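Local coordinates for mitochondrial dynamics protein MID49 (Mus musculus, PDB 4WOY), which promotes recruitment of the fission GTPase Drp1 to the mitochondrial outer membrane and contains a domain with a nucleotidyltransferase-like fold, at residues C152-D157 / L163-Q168. The protein carries 1 engineered substitution. Residues are numbered along the deposited sequence; the frame is centred on the assembly and turned at random.
Sequences CLIWPD and LLLKVQ
With chi1 at 75°, the CG of Trp-155 sits between its own backbone N and carbonyl carbon, which lays the indole across the neighbouring strand onto Leu-164. The CB of Leu-164 lies over one face, 3.9 Å from the centroid of the six-membered ring, a CH-pi contact suited to an aliphatic residue. Lys-166 brings its CB to the ring edge, 3.3 Å from CZ3, while its amine reaches Glu-173 in a salt bridge. A broad aromatic suits this partly exposed side, since it spans two residues of the facing strand. Asp-157 CB packs on Leu-164 CG, away from the ring. On the other face of the sheet Leu-165, its CG anti to the backbone N (chi1 -176°), brings CD1 against both Cys-152 SG (3.5 Å) and Ile-154 CG1; branched aliphatic Leu-165 and Ile-154 suit this buried face, with the Cys-152 thiol at its margin. Paired backbone bonds zip the antiparallel hairpin: Trp-155 N to Leu-164 O (3.1 Å) and Leu-164 N to Trp-155 O (2.7 Å), with Lys-166 N to Leu-153 O (2.8 Å) farther along. Strand 153-156 is the edge strand, and strand 162-166 joins it to strand 173-182; helix 143-150 covers Ile-154, and helix 18-42 packs on Leu-165.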
loop_
_atom_site.group_PDB
_atom_site.type_symbol
_atom_site.label_atom_id
_atom_site.label_comp_id
_atom_site.label_asym_id
_atom_site.label_seq_id
_atom_site.Cartn_x
_atom_site.Cartn_y
_atom_site.Cartn_z
ATOM N N CYS A 152 -10.870 22.659 -1.779
ATOM C CA CYS A 152 -10.470 21.683 -2.796
ATOM C C CYS A 152 -11.700 20.918 -3.288
ATOM O O CYS A 152 -12.795 21.137 -2.793
ATOM C CB CYS A 152 -9.438 20.702 -2.246
ATOM S SG CYS A 152 -10.042 19.702 -0.859
ATOM N N LEU A 153 -11.520 20.037 -4.268
ATOM C CA LEU A 153 -12.584 19.129 -4.710
ATOM C C LEU A 153 -12.240 17.703 -4.301
ATOM O O LEU A 153 -11.133 17.244 -4.573
ATOM C CB LEU A 153 -12.774 19.157 -6.228
ATOM C CG LEU A 153 -14.218 19.144 -6.746
ATOM C CD1 LEU A 153 -14.776 20.577 -6.762
ATOM C CD2 LEU A 153 -14.363 18.431 -8.105
ATOM N N ILE A 154 -13.185 16.999 -3.683
ATOM C CA ILE A 154 -12.987 15.599 -3.325
ATOM C C ILE A 154 -14.125 14.766 -3.895
ATOM O O ILE A 154 -15.296 15.116 -3.706
ATOM C CB ILE A 154 -12.945 15.382 -1.791
ATOM C CG1 ILE A 154 -12.188 16.533 -1.108
ATOM C CG2 ILE A 154 -12.399 14.010 -1.476
ATOM C CD1 ILE A 154 -12.516 16.749 0.345
ATOM N N TRP A 155 -13.793 13.680 -4.591
ATOM C CA TRP A 155 -14.823 12.795 -5.123
ATOM C C TRP A 155 -14.348 11.339 -5.217
ATOM O O TRP A 155 -13.161 11.073 -5.418
ATOM C CB TRP A 155 -15.290 13.281 -6.503
ATOM C CG TRP A 155 -14.317 13.003 -7.607
ATOM C CD1 TRP A 155 -14.334 11.943 -8.466
ATOM C CD2 TRP A 155 -13.189 13.805 -7.985
ATOM N NE1 TRP A 155 -13.281 12.029 -9.348
ATOM C CE2 TRP A 155 -12.565 13.165 -9.074
ATOM C CE3 TRP A 155 -12.644 14.998 -7.505
ATOM C CZ2 TRP A 155 -11.421 13.680 -9.689
ATOM C CZ3 TRP A 155 -11.515 15.502 -8.118
ATOM C CH2 TRP A 155 -10.917 14.849 -9.199
ATOM N N PRO A 156 -15.282 10.394 -5.048
ATOM C CA PRO A 156 -15.004 8.957 -5.166
ATOM C C PRO A 156 -14.730 8.507 -6.603
ATOM O O PRO A 156 -15.423 8.907 -7.534
ATOM C CB PRO A 156 -16.287 8.297 -4.625
ATOM C CG PRO A 156 -16.964 9.372 -3.825
ATOM C CD PRO A 156 -16.639 10.651 -4.538
ATOM N N ASP A 157 -13.699 7.692 -6.764
ATOM C CA ASP A 157 -13.267 7.168 -8.056
ATOM C C ASP A 157 -14.152 5.978 -8.488
ATOM O O ASP A 157 -14.813 5.357 -7.660
ATOM C CB ASP A 157 -11.791 6.795 -7.979
ATOM C CG ASP A 157 -11.243 6.297 -9.283
ATOM O OD1 ASP A 157 -11.946 6.391 -10.301
ATOM O OD2 ASP A 157 -10.074 5.866 -9.302
ATOM N N LEU A 163 -10.543 7.814 -3.044
ATOM C CA LEU A 163 -11.039 9.176 -2.960
ATOM C C LEU A 163 -10.081 10.065 -3.730
ATOM O O LEU A 163 -8.914 10.170 -3.369
ATOM C CB LEU A 163 -11.116 9.610 -1.501
ATOM C CG LEU A 163 -12.349 9.092 -0.761
ATOM C CD1 LEU A 163 -12.292 9.488 0.718
ATOM C CD2 LEU A 163 -13.627 9.547 -1.427
ATOM N N LEU A 164 -10.550 10.737 -4.772
ATOM C CA LEU A 164 -9.616 11.532 -5.558
ATOM C C LEU A 164 -9.682 12.983 -5.106
ATOM O O LEU A 164 -10.752 13.565 -4.933
ATOM C CB LEU A 164 -9.902 11.416 -7.069
ATOM C CG LEU A 164 -9.592 10.082 -7.787
ATOM C CD1 LEU A 164 -9.844 10.183 -9.293
ATOM C CD2 LEU A 164 -8.174 9.577 -7.529
ATOM N N LEU A 165 -8.503 13.555 -4.896
ATOM C CA LEU A 165 -8.415 14.905 -4.405
ATOM C C LEU A 165 -7.802 15.926 -5.381
ATOM O O LEU A 165 -6.618 15.852 -5.733
ATOM C CB LEU A 165 -7.623 14.890 -3.106
ATOM C CG LEU A 165 -7.665 16.313 -2.591
ATOM C CD1 LEU A 165 -9.098 16.636 -2.361
ATOM C CD2 LEU A 165 -6.902 16.557 -1.325
ATOM N N LYS A 166 -8.660 16.857 -5.804
ATOM C CA LYS A 166 -8.367 17.985 -6.691
ATOM C C LYS A 166 -8.630 19.312 -5.955
ATOM O O LYS A 166 -9.729 19.567 -5.489
ATOM C CB LYS A 166 -9.206 17.890 -7.977
ATOM C CG LYS A 166 -8.731 18.709 -9.166
ATOM C CD LYS A 166 -7.436 18.255 -9.801
ATOM C CE LYS A 166 -7.156 19.149 -11.015
ATOM N NZ LYS A 166 -5.787 19.051 -11.607
ATOM N N VAL A 167 -7.629 20.163 -5.875
ATOM C CA VAL A 167 -6.410 19.889 -6.565
ATOM C C VAL A 167 -5.428 19.605 -5.416
ATOM O O VAL A 167 -4.971 18.473 -5.332
ATOM C CB VAL A 167 -5.988 21.065 -7.538
ATOM C CG1 VAL A 167 -4.951 20.622 -8.562
ATOM C CG2 VAL A 167 -7.199 21.661 -8.251
ATOM N N GLN A 168 -5.093 20.533 -4.505
ATOM C CA GLN A 168 -5.593 21.901 -4.360
ATOM C C GLN A 168 -4.750 22.721 -5.293
ATOM O O GLN A 168 -3.548 22.479 -5.383
ATOM C CB GLN A 168 -5.440 22.394 -2.933
ATOM C CG GLN A 168 -5.855 23.827 -2.704
ATOM C CD GLN A 168 -5.600 24.248 -1.279
ATOM O OE1 GLN A 168 -5.204 23.432 -0.443
ATOM N NE2 GLN A 168 -5.827 25.521 -0.986
#